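Local coordinates for protein esterase (Thermotoga maritima, PDB 3DOH) that probably hydrolyses carboxylic esters, as a thermostable alpha/beta-hydrolase that carries an immunoglobulin-like domain at its N terminus, at residues V201-P206 with W374-S379; I158-F163 with I251-D256; I311-A316 with E325-L330; K348-M351 with G355-P358; P223-S226 with F231-R234. One frame throughout, in Å; residues are numbered along the deposited sequence.

Interaction 1 (V201-P206 with W374-S379); sequences VVWAQP and WLFEQS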
# COMPACT_ATOMS: atom_id res chain seq x y z
N VAL A 201 34.37 11.04 -16.15
CA VAL A 201 34.82 10.43 -14.95
C VAL A 201 34.84 8.90 -15.02
O VAL A 201 35.68 8.24 -14.40
CB VAL A 201 33.85 10.98 -13.87
CG1 VAL A 201 33.08 9.91 -13.15
CG2 VAL A 201 34.51 12.06 -13.02
N VAL A 202 33.97 8.32 -15.82
CA VAL A 202 33.92 6.85 -15.94
C VAL A 202 35.32 6.33 -16.33
O VAL A 202 35.83 5.38 -15.72
CB VAL A 202 32.79 6.37 -16.92
CG1 VAL A 202 33.01 6.90 -18.34
CG2 VAL A 202 32.65 4.87 -16.89
N TRP A 203 35.95 7.00 -17.29
CA TRP A 203 37.24 6.57 -17.76
C TRP A 203 38.24 6.67 -16.63
O TRP A 203 39.30 6.07 -16.67
CB TRP A 203 37.66 7.41 -18.93
CG TRP A 203 36.48 7.66 -19.89
CD1 TRP A 203 35.72 8.80 -19.98
CD2 TRP A 203 35.94 6.74 -20.86
NE1 TRP A 203 34.75 8.64 -20.94
CE2 TRP A 203 34.86 7.39 -21.49
CE3 TRP A 203 36.26 5.43 -21.23
CZ2 TRP A 203 34.10 6.76 -22.49
CZ3 TRP A 203 35.51 4.81 -22.23
CH2 TRP A 203 34.44 5.48 -22.84
N ALA A 204 37.88 7.38 -15.58
CA ALA A 204 38.85 7.66 -14.55
C ALA A 204 38.62 6.80 -13.33
O ALA A 204 39.43 6.81 -12.41
CB ALA A 204 38.85 9.16 -14.20
N GLN A 205 37.54 6.03 -13.33
CA GLN A 205 37.27 5.06 -12.25
C GLN A 205 38.38 4.01 -12.11
O GLN A 205 38.85 3.50 -13.10
CB GLN A 205 35.88 4.45 -12.44
CG GLN A 205 34.74 5.38 -11.90
CD GLN A 205 33.35 4.93 -12.30
OE1 GLN A 205 32.37 5.67 -12.10
NE2 GLN A 205 33.23 3.70 -12.88
N PRO A 206 38.88 3.75 -10.88
CA PRO A 206 39.77 2.58 -10.67
C PRO A 206 39.44 1.28 -11.42
O PRO A 206 40.33 0.70 -12.03
CB PRO A 206 39.72 2.38 -9.16
CG PRO A 206 39.61 3.79 -8.66
CD PRO A 206 38.74 4.54 -9.64
N TRP A 374 35.29 -1.89 -25.70
CA TRP A 374 35.43 -1.76 -27.13
C TRP A 374 36.29 -0.55 -27.49
O TRP A 374 37.10 -0.60 -28.41
CB TRP A 374 34.07 -1.64 -27.76
CG TRP A 374 34.12 -1.26 -29.23
CD1 TRP A 374 34.24 -2.12 -30.30
CD2 TRP A 374 34.08 0.08 -29.80
NE1 TRP A 374 34.24 -1.40 -31.48
CE2 TRP A 374 34.14 -0.06 -31.20
CE3 TRP A 374 33.95 1.37 -29.27
CZ2 TRP A 374 34.12 1.05 -32.07
CZ3 TRP A 374 33.92 2.47 -30.15
CH2 TRP A 374 34.01 2.30 -31.52
N LEU A 375 36.13 0.56 -26.77
CA LEU A 375 36.83 1.76 -27.19
C LEU A 375 38.30 1.46 -27.03
O LEU A 375 39.10 1.76 -27.93
CB LEU A 375 36.41 2.99 -26.40
CG LEU A 375 37.01 4.36 -26.71
CD1 LEU A 375 36.33 5.00 -27.91
CD2 LEU A 375 36.79 5.22 -25.51
N PHE A 376 38.64 0.80 -25.93
CA PHE A 376 40.04 0.49 -25.64
C PHE A 376 40.72 -0.53 -26.55
O PHE A 376 41.95 -0.58 -26.61
CB PHE A 376 40.32 0.21 -24.14
CG PHE A 376 40.24 1.44 -23.32
CD1 PHE A 376 41.14 2.48 -23.52
CD2 PHE A 376 39.25 1.61 -22.38
CE1 PHE A 376 41.07 3.66 -22.79
CE2 PHE A 376 39.17 2.81 -21.64
CZ PHE A 376 40.08 3.83 -21.86
N GLU A 377 39.96 -1.35 -27.26
CA GLU A 377 40.64 -2.22 -28.23
C GLU A 377 40.89 -1.51 -29.57
O GLU A 377 41.37 -2.12 -30.52
CB GLU A 377 39.99 -3.59 -28.36
CG GLU A 377 38.49 -3.54 -28.13
CD GLU A 377 37.88 -4.90 -27.74
OE1 GLU A 377 37.04 -5.45 -28.51
OE2 GLU A 377 38.24 -5.41 -26.66
N GLN A 378 40.60 -0.21 -29.64
CA GLN A 378 40.86 0.51 -30.90
C GLN A 378 42.21 1.24 -30.90
O GLN A 378 42.76 1.52 -29.83
CB GLN A 378 39.73 1.45 -31.27
CG GLN A 378 38.34 0.86 -31.24
CD GLN A 378 38.16 -0.46 -32.00
OE1 GLN A 378 38.62 -0.64 -33.14
NE2 GLN A 378 37.45 -1.37 -31.38
N SER A 379 42.72 1.51 -32.10
CA SER A 379 44.06 2.09 -32.35
C SER A 379 44.28 2.28 -33.86
O SER A 379 43.47 1.80 -34.65
CB SER A 379 45.15 1.16 -31.81
OG SER A 379 46.42 1.59 -32.24

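Interaction 2 (I158-F163 with I251-D256); sequences IPYRLF and IRKLLD. With SO4 (sulfate ion), chain G.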
# COMPACT_ATOMS: atom_id res chain seq x y z
N ILE A 158 39.72 28.72 -22.78
CA ILE A 158 39.02 27.46 -22.57
C ILE A 158 39.52 26.80 -21.31
O ILE A 158 40.65 26.33 -21.25
CB ILE A 158 39.15 26.48 -23.81
CG1 ILE A 158 38.43 27.03 -25.06
CG2 ILE A 158 38.67 25.08 -23.44
CD1 ILE A 158 36.94 26.99 -25.02
N PRO A 159 38.65 26.73 -20.29
CA PRO A 159 39.03 25.97 -19.11
C PRO A 159 38.92 24.46 -19.41
O PRO A 159 38.02 24.02 -20.18
CB PRO A 159 37.98 26.39 -18.06
CG PRO A 159 37.16 27.47 -18.70
CD PRO A 159 37.29 27.29 -20.17
N TYR A 160 39.84 23.67 -18.84
CA TYR A 160 39.76 22.22 -18.97
C TYR A 160 40.24 21.44 -17.76
O TYR A 160 40.98 21.93 -16.92
CB TYR A 160 40.44 21.75 -20.24
CG TYR A 160 41.95 21.87 -20.27
CD1 TYR A 160 42.59 23.09 -20.59
CD2 TYR A 160 42.75 20.75 -20.02
CE1 TYR A 160 43.99 23.19 -20.64
CE2 TYR A 160 44.14 20.82 -20.06
CZ TYR A 160 44.75 22.05 -20.38
OH TYR A 160 46.13 22.09 -20.42
N ARG A 161 39.76 20.21 -17.67
CA ARG A 161 40.11 19.33 -16.57
C ARG A 161 40.77 18.16 -17.24
O ARG A 161 40.26 17.66 -18.24
CB ARG A 161 38.86 18.82 -15.80
CG ARG A 161 37.95 19.86 -15.15
CD ARG A 161 38.58 20.63 -14.01
NE ARG A 161 38.80 19.85 -12.80
CZ ARG A 161 38.32 20.15 -11.58
NH1 ARG A 161 37.57 21.23 -11.35
NH2 ARG A 161 38.61 19.33 -10.57
N LEU A 162 41.88 17.71 -16.68
CA LEU A 162 42.67 16.62 -17.25
C LEU A 162 43.01 15.60 -16.18
O LEU A 162 43.51 15.97 -15.14
CB LEU A 162 43.97 17.19 -17.82
CG LEU A 162 45.06 16.19 -18.24
CD1 LEU A 162 44.78 15.64 -19.64
CD2 LEU A 162 46.41 16.88 -18.21
N PHE A 163 42.75 14.32 -16.45
CA PHE A 163 43.15 13.22 -15.54
C PHE A 163 44.46 12.64 -16.02
O PHE A 163 44.60 12.27 -17.17
CB PHE A 163 42.07 12.11 -15.51
CG PHE A 163 42.40 10.88 -14.65
CD1 PHE A 163 42.00 10.82 -13.29
CD2 PHE A 163 43.00 9.75 -15.21
CE1 PHE A 163 42.22 9.64 -12.49
CE2 PHE A 163 43.26 8.58 -14.43
CZ PHE A 163 42.86 8.53 -13.06
N ILE A 251 44.71 19.26 -27.32
CA ILE A 251 45.16 17.87 -27.52
C ILE A 251 46.65 17.86 -27.87
O ILE A 251 47.43 17.06 -27.34
CB ILE A 251 44.27 17.10 -28.56
CG1 ILE A 251 42.94 16.70 -27.91
CG2 ILE A 251 44.96 15.84 -29.09
CD1 ILE A 251 41.81 16.49 -28.89
N ARG A 252 47.05 18.81 -28.73
CA ARG A 252 48.46 18.90 -29.17
C ARG A 252 49.38 19.35 -28.07
O ARG A 252 50.50 18.87 -28.01
CB ARG A 252 48.64 19.78 -30.40
CG ARG A 252 47.70 19.36 -31.50
CD ARG A 252 48.11 19.94 -32.86
NE ARG A 252 47.55 19.12 -33.93
CZ ARG A 252 46.73 19.58 -34.88
NH1 ARG A 252 46.40 20.89 -34.90
NH2 ARG A 252 46.25 18.75 -35.81
N LYS A 253 48.92 20.24 -27.20
CA LYS A 253 49.73 20.65 -26.06
C LYS A 253 50.01 19.38 -25.25
O LYS A 253 51.16 19.07 -24.90
CB LYS A 253 49.04 21.72 -25.20
CG LYS A 253 49.88 22.11 -24.00
CD LYS A 253 49.25 23.04 -22.90
CE LYS A 253 48.94 24.47 -23.36
NZ LYS A 253 50.11 25.17 -23.99
N LEU A 254 48.95 18.62 -25.01
CA LEU A 254 49.00 17.42 -24.18
C LEU A 254 50.00 16.39 -24.72
O LEU A 254 50.79 15.81 -23.94
CB LEU A 254 47.60 16.81 -24.11
CG LEU A 254 46.66 17.10 -22.94
CD1 LEU A 254 47.06 18.25 -22.00
CD2 LEU A 254 45.28 17.26 -23.48
N LEU A 255 49.95 16.17 -26.03
CA LEU A 255 50.85 15.27 -26.71
C LEU A 255 52.26 15.71 -26.47
O LEU A 255 53.11 14.89 -26.19
CB LEU A 255 50.59 15.25 -28.23
CG LEU A 255 49.31 14.67 -28.82
CD1 LEU A 255 49.37 14.62 -30.35
CD2 LEU A 255 49.10 13.29 -28.27
N ASP A 256 52.50 17.02 -26.61
CA ASP A 256 53.81 17.57 -26.31
C ASP A 256 54.14 17.34 -24.86
O ASP A 256 55.19 16.78 -24.56
CB ASP A 256 53.87 19.07 -26.62
CG ASP A 256 53.68 19.36 -28.10
OD1 ASP A 256 53.96 18.47 -28.92
OD2 ASP A 256 53.24 20.47 -28.43
S SO4 G . 38.15 19.94 -7.03
O1 SO4 G . 37.33 20.73 -7.95
O2 SO4 G . 38.50 20.82 -5.92
O3 SO4 G . 39.36 19.43 -7.69
O4 SO4 G . 37.37 18.80 -6.53

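Interaction 3 (I311-A316 with E325-L330); sequences IWVFHA and ENSRVL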
# COMPACT_ATOMS: atom_id res chain seq x y z
N ILE A 311 33.52 3.59 -34.89
CA ILE A 311 32.58 4.54 -34.33
C ILE A 311 31.41 3.77 -33.76
O ILE A 311 30.84 2.94 -34.44
CB ILE A 311 32.05 5.53 -35.45
CG1 ILE A 311 33.21 6.41 -35.96
CG2 ILE A 311 30.87 6.37 -34.94
CD1 ILE A 311 32.88 7.34 -37.11
N TRP A 312 31.02 4.04 -32.52
CA TRP A 312 29.84 3.39 -31.97
C TRP A 312 28.88 4.50 -31.56
O TRP A 312 29.10 5.22 -30.59
CB TRP A 312 30.21 2.47 -30.82
CG TRP A 312 29.09 1.63 -30.31
CD1 TRP A 312 27.76 1.85 -30.48
CD2 TRP A 312 29.20 0.45 -29.50
NE1 TRP A 312 27.03 0.88 -29.85
CE2 TRP A 312 27.89 0.00 -29.23
CE3 TRP A 312 30.27 -0.27 -28.97
CZ2 TRP A 312 27.62 -1.14 -28.47
CZ3 TRP A 312 30.01 -1.42 -28.20
CH2 TRP A 312 28.69 -1.83 -27.96
N VAL A 313 27.83 4.66 -32.36
CA VAL A 313 26.81 5.67 -32.16
C VAL A 313 25.71 5.19 -31.18
O VAL A 313 25.34 4.02 -31.16
CB VAL A 313 26.17 5.98 -33.52
CG1 VAL A 313 25.18 7.15 -33.43
CG2 VAL A 313 27.24 6.28 -34.54
N PHE A 314 25.19 6.11 -30.37
CA PHE A 314 24.13 5.82 -29.41
C PHE A 314 23.10 6.97 -29.54
O PHE A 314 23.50 8.15 -29.73
CB PHE A 314 24.67 5.76 -27.96
CG PHE A 314 25.58 4.59 -27.68
CD1 PHE A 314 26.93 4.61 -28.03
CD2 PHE A 314 25.08 3.44 -27.05
CE1 PHE A 314 27.77 3.49 -27.76
CE2 PHE A 314 25.93 2.32 -26.78
CZ PHE A 314 27.26 2.34 -27.13
N HIS A 315 21.80 6.65 -29.44
CA HIS A 315 20.72 7.63 -29.51
C HIS A 315 19.47 6.91 -28.99
O HIS A 315 19.38 5.70 -29.06
CB HIS A 315 20.49 8.03 -30.97
CG HIS A 315 20.04 9.45 -31.15
ND1 HIS A 315 18.93 9.97 -30.53
CD2 HIS A 315 20.53 10.44 -31.94
CE1 HIS A 315 18.77 11.23 -30.90
NE2 HIS A 315 19.72 11.53 -31.77
N ALA A 316 18.49 7.64 -28.47
CA ALA A 316 17.24 6.98 -28.09
C ALA A 316 16.23 7.36 -29.13
O ALA A 316 16.14 8.54 -29.53
CB ALA A 316 16.78 7.42 -26.73
N GLU A 325 16.82 10.49 -35.96
CA GLU A 325 17.18 10.44 -37.38
C GLU A 325 18.59 11.03 -37.61
O GLU A 325 19.31 10.61 -38.50
CB GLU A 325 16.10 11.13 -38.22
CG GLU A 325 16.51 11.43 -39.66
CD GLU A 325 16.27 10.23 -40.61
OE1 GLU A 325 16.50 9.04 -40.21
OE2 GLU A 325 15.84 10.51 -41.77
N ASN A 326 18.96 12.00 -36.79
CA ASN A 326 20.28 12.54 -36.79
C ASN A 326 21.41 11.49 -36.68
O ASN A 326 22.42 11.60 -37.36
CB ASN A 326 20.38 13.52 -35.65
CG ASN A 326 19.99 14.92 -36.06
OD1 ASN A 326 20.84 15.68 -36.48
ND2 ASN A 326 18.73 15.27 -35.93
N SER A 327 21.25 10.47 -35.83
CA SER A 327 22.23 9.38 -35.77
C SER A 327 22.01 8.37 -36.90
O SER A 327 22.97 7.97 -37.56
CB SER A 327 22.15 8.63 -34.45
OG SER A 327 22.78 9.39 -33.46
N ARG A 328 20.76 7.99 -37.12
CA ARG A 328 20.42 7.05 -38.20
C ARG A 328 21.00 7.41 -39.54
O ARG A 328 21.50 6.52 -40.25
CB ARG A 328 18.92 6.84 -38.37
CG ARG A 328 18.30 6.09 -37.27
CD ARG A 328 16.89 6.26 -37.35
NE ARG A 328 16.19 5.64 -36.25
CZ ARG A 328 14.87 5.51 -36.19
NH1 ARG A 328 14.12 5.93 -37.20
NH2 ARG A 328 14.31 4.97 -35.12
N VAL A 329 20.96 8.70 -39.89
CA VAL A 329 21.48 9.08 -41.18
C VAL A 329 22.99 8.87 -41.29
O VAL A 329 23.43 8.31 -42.28
CB VAL A 329 21.01 10.49 -41.67
CG1 VAL A 329 21.60 11.61 -40.77
CG2 VAL A 329 21.41 10.68 -43.11
N LEU A 330 23.78 9.26 -40.28
CA LEU A 330 25.22 9.02 -40.34
C LEU A 330 25.50 7.52 -40.37
O LEU A 330 26.30 7.03 -41.19
CB LEU A 330 25.95 9.66 -39.16
CG LEU A 330 26.16 11.18 -39.02
CD1 LEU A 330 26.12 11.94 -40.35
CD2 LEU A 330 25.14 11.75 -38.07

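Interaction 4 (K348-M351 with G355-P358); sequences KGFM and GWDP. With SO4 (sulfate ion), chain D.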
# COMPACT_ATOMS: atom_id res chain seq x y z
N LYS A 348 11.92 3.23 -27.93
CA LYS A 348 10.86 4.05 -27.32
C LYS A 348 10.42 3.47 -26.00
O LYS A 348 10.16 2.27 -25.92
CB LYS A 348 9.65 4.11 -28.23
CG LYS A 348 8.47 4.89 -27.64
CD LYS A 348 7.46 5.31 -28.69
CE LYS A 348 6.36 6.10 -28.04
NZ LYS A 348 6.80 7.49 -27.82
N GLY A 349 10.36 4.30 -24.97
CA GLY A 349 10.01 3.81 -23.65
C GLY A 349 11.14 3.24 -22.78
O GLY A 349 11.03 3.25 -21.54
N PHE A 350 12.22 2.75 -23.39
CA PHE A 350 13.32 2.18 -22.62
C PHE A 350 13.86 3.14 -21.53
O PHE A 350 14.15 2.74 -20.38
CB PHE A 350 14.46 1.74 -23.53
CG PHE A 350 15.72 1.40 -22.80
CD1 PHE A 350 16.06 0.08 -22.56
CD2 PHE A 350 16.57 2.39 -22.35
CE1 PHE A 350 17.24 -0.25 -21.88
CE2 PHE A 350 17.73 2.07 -21.65
CZ PHE A 350 18.08 0.76 -21.42
N MET A 351 14.03 4.40 -21.93
CA MET A 351 14.57 5.40 -21.05
C MET A 351 13.61 5.66 -19.88
O MET A 351 14.03 5.51 -18.71
CB MET A 351 14.89 6.68 -21.81
CG MET A 351 15.95 6.50 -22.90
SD MET A 351 17.61 6.21 -22.23
CE MET A 351 18.00 7.84 -21.68
N GLY A 355 13.69 5.42 -15.68
CA GLY A 355 13.52 6.65 -14.93
C GLY A 355 14.28 7.83 -15.50
O GLY A 355 14.61 8.76 -14.77
N TRP A 356 14.56 7.81 -16.80
CA TRP A 356 15.47 8.76 -17.42
C TRP A 356 14.70 9.50 -18.48
O TRP A 356 13.91 8.89 -19.21
CB TRP A 356 16.68 8.02 -18.06
CG TRP A 356 17.54 7.24 -17.08
CD1 TRP A 356 17.90 7.63 -15.80
CD2 TRP A 356 18.19 5.96 -17.30
NE1 TRP A 356 18.70 6.66 -15.22
CE2 TRP A 356 18.88 5.62 -16.11
CE3 TRP A 356 18.23 5.05 -18.38
CZ2 TRP A 356 19.61 4.43 -15.97
CZ3 TRP A 356 18.95 3.86 -18.23
CH2 TRP A 356 19.64 3.58 -17.04
N ASP A 357 14.91 10.81 -18.54
CA ASP A 357 14.49 11.64 -19.66
C ASP A 357 15.05 10.99 -20.97
O ASP A 357 16.24 10.67 -21.01
CB ASP A 357 15.06 13.04 -19.43
CG ASP A 357 14.66 14.04 -20.53
OD1 ASP A 357 15.00 13.82 -21.74
OD2 ASP A 357 13.99 15.05 -20.16
N PRO A 358 14.20 10.78 -22.03
CA PRO A 358 14.81 10.08 -23.18
C PRO A 358 15.95 10.84 -23.89
O PRO A 358 16.64 10.27 -24.68
CB PRO A 358 13.63 9.76 -24.14
CG PRO A 358 12.50 10.49 -23.67
CD PRO A 358 12.78 11.09 -22.28
S SO4 D . 10.61 1.68 -31.32
O1 SO4 D . 10.96 0.27 -31.64
O2 SO4 D . 10.10 2.51 -32.40
O3 SO4 D . 11.79 2.33 -30.74
O4 SO4 D . 9.48 1.67 -30.40

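Interaction 5 (P223-S226 with F231-R234); sequences PNSS and FTDR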
# COMPACT_ATOMS: atom_id res chain seq x y z
N PRO A 223 29.56 30.15 -22.45
CA PRO A 223 28.13 29.87 -22.30
C PRO A 223 27.35 30.24 -23.56
O PRO A 223 26.24 29.74 -23.76
CB PRO A 223 27.72 30.78 -21.14
CG PRO A 223 28.96 30.94 -20.33
CD PRO A 223 30.10 30.94 -21.32
N ASN A 224 27.93 31.09 -24.39
CA ASN A 224 27.24 31.61 -25.56
C ASN A 224 27.89 31.16 -26.87
O ASN A 224 27.79 31.83 -27.89
CB ASN A 224 27.17 33.14 -25.52
CG ASN A 224 25.86 33.64 -24.94
OD1 ASN A 224 25.83 34.20 -23.84
ND2 ASN A 224 24.77 33.45 -25.68
N SER A 225 28.55 30.00 -26.82
CA SER A 225 28.88 29.26 -28.03
C SER A 225 28.66 27.77 -27.84
O SER A 225 27.74 27.35 -27.12
CB SER A 225 30.33 29.53 -28.44
OG SER A 225 30.59 29.04 -29.75
N SER A 226 29.49 26.96 -28.48
CA SER A 226 29.24 25.53 -28.60
C SER A 226 30.14 24.89 -29.66
O SER A 226 30.62 25.57 -30.56
CB SER A 226 27.77 25.28 -28.95
OG SER A 226 27.51 25.60 -30.31
N PHE A 231 24.74 26.09 -32.07
CA PHE A 231 24.16 27.28 -31.44
C PHE A 231 24.68 28.63 -32.02
O PHE A 231 24.29 29.71 -31.56
CB PHE A 231 24.38 27.23 -29.91
CG PHE A 231 23.67 26.08 -29.21
CD1 PHE A 231 24.37 24.95 -28.82
CD2 PHE A 231 22.30 26.15 -28.92
CE1 PHE A 231 23.71 23.89 -28.15
CE2 PHE A 231 21.63 25.09 -28.25
CZ PHE A 231 22.35 23.96 -27.88
N THR A 232 25.56 28.58 -33.02
CA THR A 232 26.09 29.81 -33.62
C THR A 232 25.86 29.87 -35.12
O THR A 232 26.74 30.31 -35.87
CB THR A 232 27.61 29.95 -33.36
OG1 THR A 232 28.28 28.75 -33.79
CG2 THR A 232 27.90 30.25 -31.88
N ASP A 233 24.68 29.41 -35.55
CA ASP A 233 24.26 29.40 -36.96
C ASP A 233 23.02 28.51 -37.21
O ASP A 233 23.00 27.35 -36.82
CB ASP A 233 25.42 28.96 -37.86
CG ASP A 233 25.11 29.13 -39.33
OD1 ASP A 233 24.01 29.62 -39.66
OD2 ASP A 233 25.96 28.77 -40.16
N ARG A 234 22.00 29.08 -37.85
CA ARG A 234 20.88 28.30 -38.46
C ARG A 234 21.05 28.19 -39.99
O ARG A 234 20.33 28.82 -40.78
CB ARG A 234 19.46 28.84 -38.04
CG ARG A 234 18.23 28.09 -38.68
CD ARG A 234 17.11 27.60 -37.67
NE ARG A 234 16.09 28.60 -37.27
CZ ARG A 234 14.80 28.63 -37.66
NH1 ARG A 234 14.31 27.73 -38.52
NH2 ARG A 234 13.99 29.59 -37.21

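Interaction 1 (V201-P206 with W374-S379)
Trp-203 directs the benzo half of its indole at the end of helix 369-376, where Leu-375 and Phe-376 meet it through different atoms. One methyl of Leu-375 does all its touching: CD2 lies 3.5 Å from Trp-203 CZ3 and 3.6 Å from Trp-203 CH2, with the two side chains crossing at about a right angle. Phe-376 arrives beside the indole, its CE2 near the indole plane and 3.9 Å from Trp-203 CE3; seen from the phenyl ring, the approach is oblique. The torsions sort these partners. The indole swings to the backbone-N side of Trp-203 (chi1 -42°), whereas Leu-375 extends with CG opposite its own N (chi1 -178°), which carries CD2 out to the far rim of the indole. Val-202 CG1 sits over one indole face, 3.5 Å above the plane. At the other end of the ring system, Trp-203 NE1 is hydrogen-bonded to Gly-199 O. Phe-376 also stacks on His-212, and Trp-203 and Phe-376 both touch Val-177 of strand 174-180. Just past the helix, Gln-378 NE2 donates to Trp-374 O at 3.1 Å (158°), holding the chain as it turns away. Replacing Trp-203 with an alanine would probably open a gap beside Leu-375 CD2 and Phe-376 CE2 and leave Gly-199 O without its indole donor. No hydrogen bond joins the two segments, which bury 125 Å² between them; the C-terminal helix and the loop before helix 206-209 thus meet through buried hydrocarbon alone, the one polar atom of the indole being satisfied on its own side.

Interaction 2 (I158-F163 with I251-D256)
Leu-162 and Leu-254 mark where strand 158-163 and helix 251-256 come nearest, their CA atoms 9.4 Å apart. The axes of the two segments approach to 12.1 Å and run in roughly the same direction, at an angle of 37°, a spacing bridged entirely by side chains. Strand alternation sends Tyr-160 and Leu-162 to the helix and Arg-161 to the other face of the sheet. Leu-162 and Leu-254 slide past each other in opposite directions: Leu-162 CD1 is 4.1 Å from Leu-254 CG, and Leu-162 CD2 is 4.1 Å from Leu-254 CD1. Tyr-160 has its ring in the crowded position between backbone N and carbonyl carbon (chi1 70°), which stretches the phenol across the interface. Its CE2 comes within 4.3 Å of Leu-254 CD1, at an oblique approach, and its OH lies 4.1 Å from Lys-253 CD, the lysine chain crossing at about a right angle. Leu-217 of the neighbouring strand 215-219 touches both Tyr-160 and Leu-254, extending the apolar layer. Away from the helix, Arg-161 bends at chi2 and chi3 and turns its guanidinium edge to a sulfate, with weak bonds from NH2 to O3 (3.0 Å) and to O1 (3.2 Å). Phe-144 O and Asn-190 O take further N-H groups of this arginine, and His-138 ND1 is also hydrogen-bonded to the anion, which probably came from the crystallisation liquor. A helix laid by leucine packing over the antiparallel margin of a mainly parallel sheet is the layered architecture of the alpha/beta-hydrolase fold.

Interaction 3 (I311-A316 with E325-L330)
Ser-327 sits at the middle of this contact, its small side chain fitted between Val-313 and His-315 of the facing segment. OG and CB of the serine lie 3.3 Å and 3.5 Å from Val-313 CG1. The same OG lies in the imidazole plane of His-315, at the CD2 edge and 2.9 Å from that carbon, and it makes no hydrogen bond to the strand. The serine hydroxyl is opposite the carbonyl carbon (chi1 -77°), which aims it at the sheet, while Val-313 turns its CG1 methyl to the helix. Asn-326 adds a looser touch, its CB 4.4 Å from His-315 NE2 and oblique to the ring. The imidazole is steadied from within its own segment, where ND1 donates to Ala-316 O at 3.3 Å (146°), the donor lying above the carbonyl plane. In the next shell Val-322 and Val-324 pack on His-315, and Trp-278 of helix 272-283 touches both Val-313 and Leu-330. Backbone bonds to Ala-291 on one side and to Arg-342 and Thr-344 on the other fix the strand in the sheet. A serine facing the sheet suits the close approach of the segment axes, 8.4 Å, with the helix running back at 151° to the strand. This is the descending half of a beta-alpha-beta crossover, from strand 311-316 through helix 325-336 to strand 341-346. The loop between strand and helix carries Asp-319, placed as the probable acid of an alpha/beta-hydrolase Ser-His-Asp triad.

Interaction 4 (K348-M351 with G355-P358)
A Schellman motif closes the short helix 350-353, and Met-351 and Trp-356 meet across it. Trp-356 N donates to Met-351 O at 3.0 Å (157°), from above the carbonyl plane, while Gly-355 makes the turn with a positive phi of 88°. The side chain of Met-351 bends at both chi2 and chi3 and curls round the returning chain. SD stands at the edge of the Trp-356 indole, 5.4 Å from the centre of the six-membered ring, a Met-aromatic contact. CE continues to within 3.4 Å of Asp-357 O, and CB rests 3.7 Å from Pro-358 CA. Nearer the surface, Phe-350 lies alongside Trp-356, its CE2 4.0 Å from CZ3 of the indole. With Met-351 cut back to an alanine, a gap is likely to open between the indole edge and Pro-358, leaving Trp-356 freer to turn. Pro-364 of helix 362-366 packs against Phe-350, Met-351 and Trp-356. At the outer end, Lys-348 N donates to a sulfate O3 at 3.0 Å, and the ion is also bound by Arg-207 of a neighbouring subunit. The capped turn leads straight into His-359, whose N is bonded to Asp-357 OD1; a loop after the last strand carrying the probable catalytic histidine is characteristic of alpha/beta-hydrolases.

Interaction 5 (P223-S226 with F231-R234)
Ser-226 and Phe-231 are brought together by their first torsions. The serine hydroxyl stands between its own backbone N and carbonyl carbon (chi1 74°), facing the returning chain, and the phenylalanine ring lies opposite its carbonyl carbon (chi1 -64°), folded back beside the serine. Phe-231 N reaches Ser-226 OG with a weak hydrogen bond of 3.3 Å and 155°. The ring arrives edge-on at the same residue: its CD1 is 3.4 Å from Ser-226 CB and 3.5 Å from Ser-226 OG, which lies in the ring plane. Ser-226 OG is also hydrogen-bonded to Ser-228 O inside the intervening loop, so one hydroxyl ties two points of the turn together. A second touch is made by the neighbours, where Ser-225 OG lies 3.6 Å from Thr-232 CG2, the threonine methyl. Beyond the two segments, Arg-186 binds Ser-225 O through NH1 and makes a cation-pi contact with the ring of Phe-231, linking both sides of the turn. Met-272 of helix 272-283 touches Ser-226 and Phe-231. The aromatic side chain stands near the probable nucleophile elbow without touching it, and a sulfate, probably from the crystallisation liquor, lies about 5 Å from that side chain. With 174 Å² buried, a weak bond across the segments and a partly polar set of contacts, the shared serine hydroxyl and Arg-186 both tie the turn, while Phe-231 itself remains largely exposed at the surface, its ring polarised, probably, by the guanidinium.

From the N terminus, the chain passes the immunoglobulin-like domain and enters interaction 2 at strand 158-163, whose loop closes at helix 242-257. Interaction 1 opens inside that loop at 201-206 and closes only at 374-379, so the two cross; they touch through Phe-163 and Ala-204. The short turn of interaction 5 is nested in both loops. Interactions 3 and 4 follow in series, each nested inside interaction 1. Trp-374 packs on the start of strand 311-316, and Ala-316 meets Met-351 and Pro-358. Interactions 2 and 3 fasten helices to distant strands of one sheet, while interaction 1 joins the C-terminal helix to the loop before helix 206-209.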